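Side-chain contacts in photoreceptor-histidine kinase BphP (Stigmatella aurantiaca DW4/3-1, PDB 6BAF), which probably senses red and far-red light through a bound bilin chromophore and passes the signal on as a histidine kinase: residues E175-D178 with D182-L185; A191-R196 with L245-N250; E141-V146 with A159-F164. One frame throughout, in Å; residues are numbered along the deposited sequence.

Overall arrangement
All three contacts belong to the GAF domain and come along the chain in the order interaction 3, interaction 1, interaction 2. Interactions 3 and 1, with centres 11 Å apart, share its antiparallel sheet: strands 158-164 and 170-177 are neighbours, and interaction 3 sets helix 139-154 against the first of them while interaction 1 ties the loop after the second back onto its end. Interaction 2 lies farther off, its centre 18 Å from that of interaction 1 and 20 Å from that of interaction 3, where two pocket walls meet at the bilin. Ile194 packs on Tyr162 and Phe164, so loop 191-196, which lines the bilin, rests on the sheet whose other side carries helix 139-154.

Interaction 1: residues E175-D178 with D182-L185; sequences EARD and DPYL
The carboxylate of Glu175 accepts from the backbone amides of Tyr184 and Leu185. Tyr184 N donates to Glu175 OE2 over 2.9 Å in a nearly straight bond (171° at the hydrogen), using the syn lone pair of that oxygen. Leu185 N also stands 2.9 Å from Glu175 OE1, but this bond is more bent (136°) and its donor comes from above the carboxylate plane. The same oxygen packs against the start of the leucine side chain, with Glu175 OE1 3.3 Å from Leu185 CB, and Glu175 OE1 also touches the proline, 3.4 Å from Pro183 CA. An extended side chain, with CG anti to the backbone N (chi1 175°), lets Glu175 reach straight from the strand to the loop.

Beside this grip, Arg177 lies across Pro183. The proline is placed over one face of the guanidinium, and Arg177 NH1 comes to 3.7 Å from Pro183 CB. The arginine, bent at chi3, is tied outside the contact: Arg177 NE donates to the carbonyl oxygen of Ala181, in the connection between the two segments. Farther out, Arg158 on the adjoining strand 158-164 donates from NH2 to Asp182 O and touches the side chains of both Glu175 and Tyr184.

The contact folds the connection between strands 170-177 and 188-189, neighbours in the GAF sheet, back over the end of the first. Tyr184 belongs to the bilin pocket and its side chain touches the chromophore. Two amide donors meeting one carboxylate would favour its ionised form, and their combined hold is consistent with steadying the backbone from which Tyr184 reaches the bilin.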
loop_
_atom_site.group_PDB
_atom_site.type_symbol
_atom_site.label_atom_id
_atom_site.label_comp_id
_atom_site.label_asym_id
_atom_site.label_seq_id
_atom_site.Cartn_x
_atom_site.Cartn_y
_atom_site.Cartn_z
ATOM N N GLU A 175 -19.839 -12.405 8.457
ATOM C CA GLU A 175 -19.040 -13.611 8.327
ATOM C C GLU A 175 -18.847 -13.990 6.865
ATOM O O GLU A 175 -19.818 -14.034 6.109
ATOM C CB GLU A 175 -19.721 -14.759 9.060
ATOM C CG GLU A 175 -19.062 -16.108 8.919
ATOM C CD GLU A 175 -19.769 -17.136 9.848
ATOM O OE1 GLU A 175 -21.026 -17.199 9.822
ATOM O OE2 GLU A 175 -19.088 -17.850 10.629
ATOM N N ALA A 176 -17.619 -14.354 6.500
ATOM C CA ALA A 176 -17.332 -15.054 5.266
ATOM C C ALA A 176 -16.638 -16.354 5.600
ATOM O O ALA A 176 -15.730 -16.382 6.439
ATOM C CB ALA A 176 -16.450 -14.191 4.340
ATOM N N ARG A 177 -17.017 -17.422 4.915
ATOM C CA ARG A 177 -16.630 -18.760 5.327
ATOM C C ARG A 177 -16.589 -19.705 4.141
ATOM O O ARG A 177 -17.422 -19.621 3.241
ATOM C CB ARG A 177 -17.614 -19.324 6.371
ATOM C CG ARG A 177 -19.046 -18.831 6.184
ATOM C CD ARG A 177 -20.064 -19.474 7.161
ATOM N NE ARG A 177 -20.149 -20.876 6.855
ATOM C CZ ARG A 177 -21.220 -21.504 6.383
ATOM N NH1 ARG A 177 -22.374 -20.871 6.198
ATOM N NH2 ARG A 177 -21.107 -22.794 6.116
ATOM N N ASP A 178 -15.606 -20.594 4.153
ATOM C CA ASP A 178 -15.708 -21.847 3.432
ATOM C C ASP A 178 -16.923 -22.625 3.938
ATOM O O ASP A 178 -17.403 -22.394 5.051
ATOM C CB ASP A 178 -14.438 -22.662 3.644
ATOM C CG ASP A 178 -14.276 -23.761 2.615
ATOM O OD1 ASP A 178 -13.889 -23.431 1.463
ATOM O OD2 ASP A 178 -14.533 -24.944 2.958
ATOM N N ASP A 182 -18.543 -24.208 10.234
ATOM C CA ASP A 182 -19.856 -23.881 10.780
ATOM C C ASP A 182 -20.071 -22.373 10.795
ATOM O O ASP A 182 -19.129 -21.602 11.014
ATOM C CB ASP A 182 -20.005 -24.402 12.205
ATOM C CG ASP A 182 -19.780 -25.903 12.322
ATOM O OD1 ASP A 182 -19.969 -26.628 11.328
ATOM O OD2 ASP A 182 -19.410 -26.354 13.431
ATOM N N PRO A 183 -21.318 -21.927 10.611
ATOM C CA PRO A 183 -21.637 -20.490 10.633
ATOM C C PRO A 183 -21.805 -19.974 12.054
ATOM O O PRO A 183 -22.692 -20.430 12.785
ATOM C CB PRO A 183 -22.967 -20.416 9.867
ATOM C CG PRO A 183 -23.607 -21.770 10.161
ATOM C CD PRO A 183 -22.470 -22.756 10.208
ATOM N N TYR A 184 -21.009 -18.964 12.427
ATOM C CA TYR A 184 -21.173 -18.296 13.712
ATOM C C TYR A 184 -21.946 -16.993 13.588
ATOM O O TYR A 184 -22.159 -16.304 14.598
ATOM C CB TYR A 184 -19.810 -18.023 14.336
ATOM C CG TYR A 184 -19.036 -19.262 14.694
ATOM C CD1 TYR A 184 -19.668 -20.497 14.860
ATOM C CD2 TYR A 184 -17.671 -19.200 14.873
ATOM C CE1 TYR A 184 -18.939 -21.630 15.208
ATOM C CE2 TYR A 184 -16.942 -20.328 15.214
ATOM C CZ TYR A 184 -17.581 -21.535 15.390
ATOM O OH TYR A 184 -16.830 -22.650 15.728
ATOM N N LEU A 185 -22.353 -16.623 12.373
ATOM C CA LEU A 185 -23.012 -15.338 12.167
ATOM C C LEU A 185 -24.207 -15.185 13.104
ATOM O O LEU A 185 -25.003 -16.115 13.266
ATOM C CB LEU A 185 -23.469 -15.235 10.701
ATOM C CG LEU A 185 -24.238 -13.967 10.336
ATOM C CD1 LEU A 185 -23.384 -12.733 10.595
ATOM C CD2 LEU A 185 -24.706 -14.000 8.873
#

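Interaction 2: residues A191-R196 with L245-N250. With BLR (3-[5-[(Z)-(4-ethenyl-3-methyl-5-oxidanylidene-pyrrol-2-ylidene)methyl]-2-[[5-[(Z)-(3-ethenyl-4-methyl-5-oxidanylidene-pyrrol-2-ylidene)methyl]-3-(3-hydroxy-3-oxopropyl)-4-methyl-1H-pyrrol-2-yl]methyl]-4-methyl-1H-pyrrol-3-yl]propanoic acid), chain B.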
loop_
_atom_site.group_PDB
_atom_site.type_symbol
_atom_site.label_atom_id
_atom_site.label_comp_id
_atom_site.label_asym_id
_atom_site.label_seq_id
_atom_site.Cartn_x
_atom_site.Cartn_y
_atom_site.Cartn_z
ATOM N N ALA A 191 -18.439 -11.332 27.678
ATOM C CA ALA A 191 -17.216 -10.540 27.712
ATOM C C ALA A 191 -15.998 -11.354 28.128
ATOM O O ALA A 191 -14.875 -11.026 27.719
ATOM C CB ALA A 191 -17.363 -9.354 28.659
ATOM N N SER A 192 -16.169 -12.407 28.943
ATOM C CA SER A 192 -14.955 -13.064 29.430
ATOM C C SER A 192 -14.250 -13.873 28.353
ATOM O O SER A 192 -13.096 -14.267 28.563
ATOM C CB SER A 192 -15.252 -13.966 30.641
ATOM O OG SER A 192 -16.541 -14.563 30.525
ATOM N N ASP A 193 -14.889 -14.125 27.208
ATOM C CA ASP A 193 -14.192 -14.889 26.168
ATOM C C ASP A 193 -13.019 -14.122 25.587
ATOM O O ASP A 193 -12.085 -14.736 25.060
ATOM C CB ASP A 193 -15.147 -15.276 25.054
ATOM C CG ASP A 193 -16.130 -16.355 25.482
ATOM O OD1 ASP A 193 -16.155 -16.727 26.685
ATOM O OD2 ASP A 193 -16.878 -16.839 24.613
ATOM N N ILE A 194 -13.035 -12.800 25.688
ATOM C CA ILE A 194 -11.850 -12.010 25.365
ATOM C C ILE A 194 -11.649 -11.113 26.576
ATOM O O ILE A 194 -12.176 -9.989 26.623
ATOM C CB ILE A 194 -12.006 -11.213 24.056
ATOM C CG1 ILE A 194 -12.577 -12.116 22.945
ATOM C CG2 ILE A 194 -10.641 -10.547 23.684
ATOM C CD1 ILE A 194 -12.596 -11.453 21.511
ATOM N N PRO A 195 -10.909 -11.575 27.571
ATOM C CA PRO A 195 -10.945 -10.922 28.881
ATOM C C PRO A 195 -10.214 -9.597 28.839
ATOM O O PRO A 195 -9.533 -9.233 27.875
ATOM C CB PRO A 195 -10.253 -11.921 29.819
ATOM C CG PRO A 195 -9.331 -12.719 28.886
ATOM C CD PRO A 195 -10.094 -12.804 27.564
ATOM N N ARG A 196 -10.317 -8.894 29.952
ATOM C CA ARG A 196 -10.051 -7.469 29.945
ATOM C C ARG A 196 -8.577 -7.152 29.686
ATOM O O ARG A 196 -8.263 -6.187 28.982
ATOM C CB ARG A 196 -10.525 -6.888 31.257
ATOM C CG ARG A 196 -9.818 -5.681 31.627
ATOM C CD ARG A 196 -10.811 -4.801 32.251
ATOM N NE ARG A 196 -10.111 -3.892 33.132
ATOM C CZ ARG A 196 -10.655 -2.776 33.602
ATOM N NH1 ARG A 196 -11.897 -2.456 33.224
ATOM N NH2 ARG A 196 -9.949 -1.992 34.414
ATOM N N LEU A 245 -5.432 -21.136 23.932
ATOM C CA LEU A 245 -5.163 -22.267 23.048
ATOM C C LEU A 245 -6.114 -23.433 23.305
ATOM O O LEU A 245 -6.459 -24.158 22.357
ATOM C CB LEU A 245 -3.720 -22.717 23.169
ATOM C CG LEU A 245 -2.774 -21.606 22.737
ATOM C CD1 LEU A 245 -1.351 -22.022 22.967
ATOM C CD2 LEU A 245 -3.016 -21.182 21.222
ATOM N N GLU A 246 -6.592 -23.612 24.558
ATOM C CA GLU A 246 -7.535 -24.702 24.801
ATOM C C GLU A 246 -8.950 -24.319 24.401
ATOM O O GLU A 246 -9.707 -25.176 23.941
ATOM C CB GLU A 246 -7.467 -25.172 26.260
ATOM C CG GLU A 246 -8.005 -26.630 26.394
ATOM C CD GLU A 246 -7.045 -27.710 25.813
ATOM O OE1 GLU A 246 -7.494 -28.884 25.616
ATOM O OE2 GLU A 246 -5.837 -27.396 25.546
ATOM N N TYR A 247 -9.314 -23.039 24.509
ATOM C CA TYR A 247 -10.515 -22.568 23.847
ATOM C C TYR A 247 -10.507 -22.915 22.355
ATOM O O TYR A 247 -11.519 -23.360 21.818
ATOM C CB TYR A 247 -10.636 -21.068 24.027
ATOM C CG TYR A 247 -11.889 -20.412 23.457
ATOM C CD1 TYR A 247 -13.001 -20.293 24.246
ATOM C CD2 TYR A 247 -11.938 -19.830 22.172
ATOM C CE1 TYR A 247 -14.117 -19.673 23.833
ATOM C CE2 TYR A 247 -13.151 -19.169 21.703
ATOM C CZ TYR A 247 -14.222 -19.114 22.563
ATOM O OH TYR A 247 -15.453 -18.503 22.279
ATOM N N LEU A 248 -9.382 -22.686 21.666
ATOM C CA LEU A 248 -9.338 -22.902 20.223
ATOM C C LEU A 248 -9.453 -24.387 19.920
ATOM O O LEU A 248 -10.259 -24.795 19.074
ATOM C CB LEU A 248 -8.046 -22.308 19.618
ATOM C CG LEU A 248 -7.986 -20.764 19.602
ATOM C CD1 LEU A 248 -6.730 -20.144 18.937
ATOM C CD2 LEU A 248 -9.235 -20.236 18.988
ATOM N N HIS A 249 -8.690 -25.204 20.651
ATOM C CA HIS A 249 -8.775 -26.657 20.530
ATOM C C HIS A 249 -10.209 -27.170 20.696
ATOM O O HIS A 249 -10.678 -27.981 19.894
ATOM C CB HIS A 249 -7.855 -27.304 21.552
ATOM C CG HIS A 249 -7.720 -28.786 21.385
ATOM N ND1 HIS A 249 -6.565 -29.380 20.914
ATOM C CD2 HIS A 249 -8.588 -29.797 21.638
ATOM C CE1 HIS A 249 -6.730 -30.693 20.880
ATOM N NE2 HIS A 249 -7.948 -30.971 21.316
ATOM N N ASN A 250 -10.930 -26.686 21.713
ATOM C CA ASN A 250 -12.307 -27.135 21.939
ATOM C C ASN A 250 -13.252 -26.610 20.882
ATOM O O ASN A 250 -14.297 -27.213 20.603
ATOM C CB ASN A 250 -12.843 -26.657 23.297
ATOM C CG ASN A 250 -14.382 -26.858 23.416
ATOM O OD1 ASN A 250 -15.200 -25.936 23.151
ATOM N ND2 ASN A 250 -14.777 -28.108 23.737
HETATM C CHA BLR B . -8.056 -14.115 23.260
HETATM N NA BLR B . -10.346 -14.897 22.513
HETATM C C1A BLR B . -9.173 -14.296 22.267
HETATM C C2A BLR B . -9.124 -13.844 20.945
HETATM C C3A BLR B . -10.306 -14.151 20.372
HETATM C C4A BLR B . -11.052 -14.820 21.353
HETATM C CMA BLR B . -10.702 -13.801 18.906
HETATM C CAA BLR B . -7.937 -13.114 20.314
HETATM C CBA BLR B . -6.821 -14.079 19.835
HETATM C CGA BLR B . -7.189 -14.767 18.512
HETATM O O1A BLR B . -7.407 -14.020 17.514
HETATM O O2A BLR B . -7.285 -16.048 18.392
HETATM C CHB BLR B . -12.456 -15.383 21.299
HETATM N NB BLR B . -12.466 -16.422 19.005
HETATM C C1B BLR B . -13.084 -15.807 20.240
HETATM C C2B BLR B . -14.552 -15.817 20.027
HETATM C C3B BLR B . -14.874 -16.365 18.773
HETATM C C4B BLR B . -13.624 -16.765 18.068
HETATM C CMB BLR B . -15.608 -15.290 21.005
HETATM O OB BLR B . -13.505 -17.270 17.009
HETATM C CAB BLR B . -16.321 -16.470 18.263
HETATM C CBB BLR B . -16.598 -16.851 17.038
HETATM N NC BLR B . -11.070 -17.181 26.722
HETATM C C1C BLR B . -12.275 -17.930 27.263
HETATM C C2C BLR B . -12.083 -17.980 28.743
HETATM C C3C BLR B . -10.893 -17.317 29.142
HETATM C C4C BLR B . -10.209 -16.800 27.915
HETATM C CMC BLR B . -13.085 -18.644 29.663
HETATM O OC BLR B . -13.171 -18.396 26.647
HETATM C CAC BLR B . -10.377 -17.170 30.587
HETATM C CBC BLR B . -11.145 -16.663 31.567
HETATM C CHD BLR B . -9.087 -16.149 27.892
HETATM N ND BLR B . -9.087 -15.279 25.331
HETATM C C1D BLR B . -8.499 -15.479 26.675
HETATM C C2D BLR B . -7.156 -14.926 26.742
HETATM C C3D BLR B . -6.882 -14.332 25.439
HETATM C C4D BLR B . -8.069 -14.514 24.529
HETATM C CMD BLR B . -6.245 -14.952 27.975
HETATM C CAD BLR B . -5.592 -13.650 25.033
HETATM C CBD BLR B . -4.738 -14.650 24.271
HETATM C CGD BLR B . -3.453 -13.865 24.084
HETATM O O1D BLR B . -3.478 -12.786 23.398
HETATM O O2D BLR B . -2.410 -14.255 24.692
#
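Asp193 and Tyr247 face each other beside the chromophore, the first in the Asp-Ile-Pro motif characteristic of phytochrome GAF domains, the second on helix 242-251. Their side chains run at about a right angle, the carboxylate and phenol ring planes 63° apart, and they approach at their polar ends, with Asp193 OD2 3.2 Å from Tyr247 OH. The tyrosine reaches across from its helix with CG anti to the backbone N (chi1 -177°).

On its way the phenol ring runs alongside the bilin. Its CD1 corner is close to the lactam oxygen of the ring that holds NC, with Tyr247 CD1 3.1 Å from BLR OC, while Tyr247 CE2, across the ring, approaches BLR C1B at 3.7 Å. Tyr247 thus touches both ends of the tetrapyrrole, and its hydroxyl also borders the methyl CMB.

The motif segment approaches with its backbone as well as its side chains. Ile194 lays CG1 and CD1 against the ring that holds NA, and Pro195 packs its CG and CD on the next ring, with Pro195 CD 3.2 Å from BLR C1D. Pro195 is also the N-cap residue of helix 196-202, so the motif leads straight from the pocket into that helix. Other bonds hold the bilin from elsewhere, among them those of His244, Ser256 and Ser258.

Between these packed groups, Asp193 O accepts from two pyrrole nitrogens at once: BLR NA and BLR ND each lie 3.1 Å from Asp193 O, the bond from ND being weak.

Interaction 3: residues E141-V146 with A159-F164; sequences ELCEAV and AIIYRF. With BLR (3-[5-[(Z)-(4-ethenyl-3-methyl-5-oxidanylidene-pyrrol-2-ylidene)methyl]-2-[[5-[(Z)-(3-ethenyl-4-methyl-5-oxidanylidene-pyrrol-2-ylidene)methyl]-3-(3-hydroxy-3-oxopropyl)-4-methyl-1H-pyrrol-2-yl]methyl]-4-methyl-1H-pyrrol-3-yl]propanoic acid), chain B.
Ile161 of strand 158-164 presses against Cys143 and Val146 on helix 139-154, and its side chain has more surface buried by the contact than either partner. Both contacts are made along one branch of Ile161, first by CG1 and then by the CD1 methyl at its end. Ile161 CG1 stands 3.7 Å from Cys143 CB, so the cysteine touches chiefly through its methylene; the sulfur keeps a looser place, with Cys143 SG 4.2 Å from Ile161 CG1. Rotation about the CB-CG1 bond (chi2 -56°) carries the terminal methyl to the other residue, where Ile161 CD1 lies 4.1 Å from Val146 CG1. The valine and isoleucine side chains cross at about a right angle.

Cys143 and Val146 are about one helical turn apart, and Ile161 spans both of them. Val147 on the same helix and Ile173 on strand 170-177 also touch Ile161, while Val146 packs on Ile271 of strand 266-275, so the helix lies against several strands of the GAF sheet.

The neighbours of Ile161 on its strand serve the opposite face: Ile160 CD1 is 3.9 Å from BLR CBB, and Tyr162 OH is 3.7 Å from BLR CMB. One strand therefore has the helix behind it and the bilin before it. No hydrogen bond joins the two segments; their attachment is apolar, resting on buried hydrocarbon surfaces rather than on directed polar bonds.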
loop_
_atom_site.group_PDB
_atom_site.type_symbol
_atom_site.label_atom_id
_atom_site.label_comp_id
_atom_site.label_asym_id
_atom_site.label_seq_id
_atom_site.Cartn_x
_atom_site.Cartn_y
_atom_site.Cartn_z
ATOM N N GLU A 141 -22.423 -3.254 4.974
ATOM C CA GLU A 141 -21.720 -3.585 3.734
ATOM C C GLU A 141 -20.213 -3.475 3.928
ATOM O O GLU A 141 -19.456 -4.303 3.403
ATOM C CB GLU A 141 -22.188 -2.682 2.583
ATOM C CG GLU A 141 -23.662 -2.865 2.207
ATOM C CD GLU A 141 -24.026 -2.290 0.833
ATOM O OE1 GLU A 141 -23.290 -1.419 0.314
ATOM O OE2 GLU A 141 -25.045 -2.746 0.261
ATOM N N LEU A 142 -19.768 -2.440 4.657
ATOM C CA LEU A 142 -18.372 -2.332 5.070
ATOM C C LEU A 142 -17.887 -3.636 5.705
ATOM O O LEU A 142 -16.887 -4.222 5.267
ATOM C CB LEU A 142 -18.228 -1.184 6.059
ATOM C CG LEU A 142 -17.014 -0.269 6.029
ATOM C CD1 LEU A 142 -16.648 0.143 7.405
ATOM C CD2 LEU A 142 -15.834 -0.843 5.267
ATOM N N CYS A 143 -18.625 -4.133 6.718
ATOM C CA CYS A 143 -18.231 -5.369 7.400
ATOM C C CYS A 143 -18.146 -6.528 6.422
ATOM O O CYS A 143 -17.166 -7.286 6.419
ATOM C CB CYS A 143 -19.214 -5.691 8.552
ATOM S SG CYS A 143 -19.277 -4.398 9.823
ATOM N N GLU A 144 -19.141 -6.676 5.556
ATOM C CA GLU A 144 -19.081 -7.815 4.637
ATOM C C GLU A 144 -17.945 -7.665 3.624
ATOM O O GLU A 144 -17.311 -8.663 3.245
ATOM C CB GLU A 144 -20.429 -7.997 3.915
ATOM C CG GLU A 144 -21.050 -9.442 4.087
ATOM C CD GLU A 144 -20.398 -10.533 3.194
ATOM O OE1 GLU A 144 -19.835 -10.159 2.118
ATOM O OE2 GLU A 144 -20.437 -11.756 3.573
ATOM N N ALA A 145 -17.651 -6.435 3.201
ATOM C CA ALA A 145 -16.538 -6.229 2.275
ATOM C C ALA A 145 -15.211 -6.639 2.920
ATOM O O ALA A 145 -14.399 -7.347 2.302
ATOM C CB ALA A 145 -16.518 -4.762 1.817
ATOM N N VAL A 146 -14.995 -6.229 4.176
ATOM C CA VAL A 146 -13.727 -6.489 4.877
ATOM C C VAL A 146 -13.501 -7.982 5.045
ATOM O O VAL A 146 -12.418 -8.522 4.791
ATOM C CB VAL A 146 -13.732 -5.787 6.246
ATOM C CG1 VAL A 146 -12.587 -6.308 7.116
ATOM C CG2 VAL A 146 -13.677 -4.276 6.076
ATOM N N ALA A 159 -13.715 -15.806 8.393
ATOM C CA ALA A 159 -13.349 -14.471 8.825
ATOM C C ALA A 159 -14.628 -13.799 9.270
ATOM O O ALA A 159 -15.616 -13.815 8.530
ATOM C CB ALA A 159 -12.679 -13.642 7.704
ATOM N N ILE A 160 -14.624 -13.198 10.467
ATOM C CA ILE A 160 -15.800 -12.522 10.981
ATOM C C ILE A 160 -15.418 -11.118 11.399
ATOM O O ILE A 160 -14.243 -10.810 11.623
ATOM C CB ILE A 160 -16.435 -13.289 12.169
ATOM C CG1 ILE A 160 -15.452 -13.341 13.364
ATOM C CG2 ILE A 160 -16.806 -14.708 11.723
ATOM C CD1 ILE A 160 -16.137 -13.682 14.754
ATOM N N ILE A 161 -16.425 -10.253 11.478
ATOM C CA ILE A 161 -16.354 -9.040 12.279
ATOM C C ILE A 161 -16.994 -9.349 13.633
ATOM O O ILE A 161 -18.160 -9.755 13.705
ATOM C CB ILE A 161 -17.077 -7.852 11.629
ATOM C CG1 ILE A 161 -16.510 -7.498 10.231
ATOM C CG2 ILE A 161 -16.923 -6.671 12.559
ATOM C CD1 ILE A 161 -15.028 -7.223 10.227
ATOM N N TYR A 162 -16.251 -9.137 14.706
ATOM C CA TYR A 162 -16.707 -9.405 16.058
ATOM C C TYR A 162 -16.818 -8.053 16.737
ATOM O O TYR A 162 -15.808 -7.396 16.976
ATOM C CB TYR A 162 -15.707 -10.317 16.756
ATOM C CG TYR A 162 -16.135 -10.793 18.145
ATOM C CD1 TYR A 162 -17.068 -11.830 18.287
ATOM C CD2 TYR A 162 -15.602 -10.214 19.302
ATOM C CE1 TYR A 162 -17.454 -12.296 19.550
ATOM C CE2 TYR A 162 -15.985 -10.674 20.590
ATOM C CZ TYR A 162 -16.906 -11.717 20.696
ATOM O OH TYR A 162 -17.300 -12.181 21.935
ATOM N N ARG A 163 -18.023 -7.618 17.032
ATOM C CA ARG A 163 -18.234 -6.280 17.545
ATOM C C ARG A 163 -18.564 -6.331 19.037
ATOM O O ARG A 163 -19.353 -7.172 19.460
ATOM C CB ARG A 163 -19.377 -5.607 16.792
ATOM C CG ARG A 163 -19.554 -4.184 17.246
ATOM C CD ARG A 163 -20.800 -3.583 16.632
ATOM N NE ARG A 163 -20.872 -2.174 17.015
ATOM C CZ ARG A 163 -21.734 -1.302 16.496
ATOM N NH1 ARG A 163 -22.606 -1.700 15.553
ATOM N NH2 ARG A 163 -21.705 -0.035 16.907
ATOM N N PHE A 164 -17.962 -5.431 19.826
ATOM C CA PHE A 164 -18.171 -5.371 21.272
ATOM C C PHE A 164 -19.351 -4.470 21.613
ATOM O O PHE A 164 -19.512 -3.393 21.034
ATOM C CB PHE A 164 -16.918 -4.844 21.989
ATOM C CG PHE A 164 -15.682 -5.751 21.855
ATOM C CD1 PHE A 164 -15.613 -6.977 22.519
ATOM C CD2 PHE A 164 -14.597 -5.357 21.065
ATOM C CE1 PHE A 164 -14.508 -7.820 22.393
ATOM C CE2 PHE A 164 -13.458 -6.177 20.920
ATOM C CZ PHE A 164 -13.395 -7.428 21.587
HETATM C CHA BLR B . -8.056 -14.115 23.260
HETATM N NA BLR B . -10.346 -14.897 22.513
HETATM C C1A BLR B . -9.173 -14.296 22.267
HETATM C C2A BLR B . -9.124 -13.844 20.945
HETATM C C3A BLR B . -10.306 -14.151 20.372
HETATM C C4A BLR B . -11.052 -14.820 21.353
HETATM C CMA BLR B . -10.702 -13.801 18.906
HETATM C CAA BLR B . -7.937 -13.114 20.314
HETATM C CBA BLR B . -6.821 -14.079 19.835
HETATM C CGA BLR B . -7.189 -14.767 18.512
HETATM O O1A BLR B . -7.407 -14.020 17.514
HETATM O O2A BLR B . -7.285 -16.048 18.392
HETATM C CHB BLR B . -12.456 -15.383 21.299
HETATM N NB BLR B . -12.466 -16.422 19.005
HETATM C C1B BLR B . -13.084 -15.807 20.240
HETATM C C2B BLR B . -14.552 -15.817 20.027
HETATM C C3B BLR B . -14.874 -16.365 18.773
HETATM C C4B BLR B . -13.624 -16.765 18.068
HETATM C CMB BLR B . -15.608 -15.290 21.005
HETATM O OB BLR B . -13.505 -17.270 17.009
HETATM C CAB BLR B . -16.321 -16.470 18.263
HETATM C CBB BLR B . -16.598 -16.851 17.038
HETATM N NC BLR B . -11.070 -17.181 26.722
HETATM C C1C BLR B . -12.275 -17.930 27.263
HETATM C C2C BLR B . -12.083 -17.980 28.743
HETATM C C3C BLR B . -10.893 -17.317 29.142
HETATM C C4C BLR B . -10.209 -16.800 27.915
HETATM C CMC BLR B . -13.085 -18.644 29.663
HETATM O OC BLR B . -13.171 -18.396 26.647
HETATM C CAC BLR B . -10.377 -17.170 30.587
HETATM C CBC BLR B . -11.145 -16.663 31.567
HETATM C CHD BLR B . -9.087 -16.149 27.892
HETATM N ND BLR B . -9.087 -15.279 25.331
HETATM C C1D BLR B . -8.499 -15.479 26.675
HETATM C C2D BLR B . -7.156 -14.926 26.742
HETATM C C3D BLR B . -6.882 -14.332 25.439
HETATM C C4D BLR B . -8.069 -14.514 24.529
HETATM C CMD BLR B . -6.245 -14.952 27.975
HETATM C CAD BLR B . -5.592 -13.650 25.033
HETATM C CBD BLR B . -4.738 -14.650 24.271
HETATM C CGD BLR B . -3.453 -13.865 24.084
HETATM O O1D BLR B . -3.478 -12.786 23.398
HETATM O O2D BLR B . -2.410 -14.255 24.692
#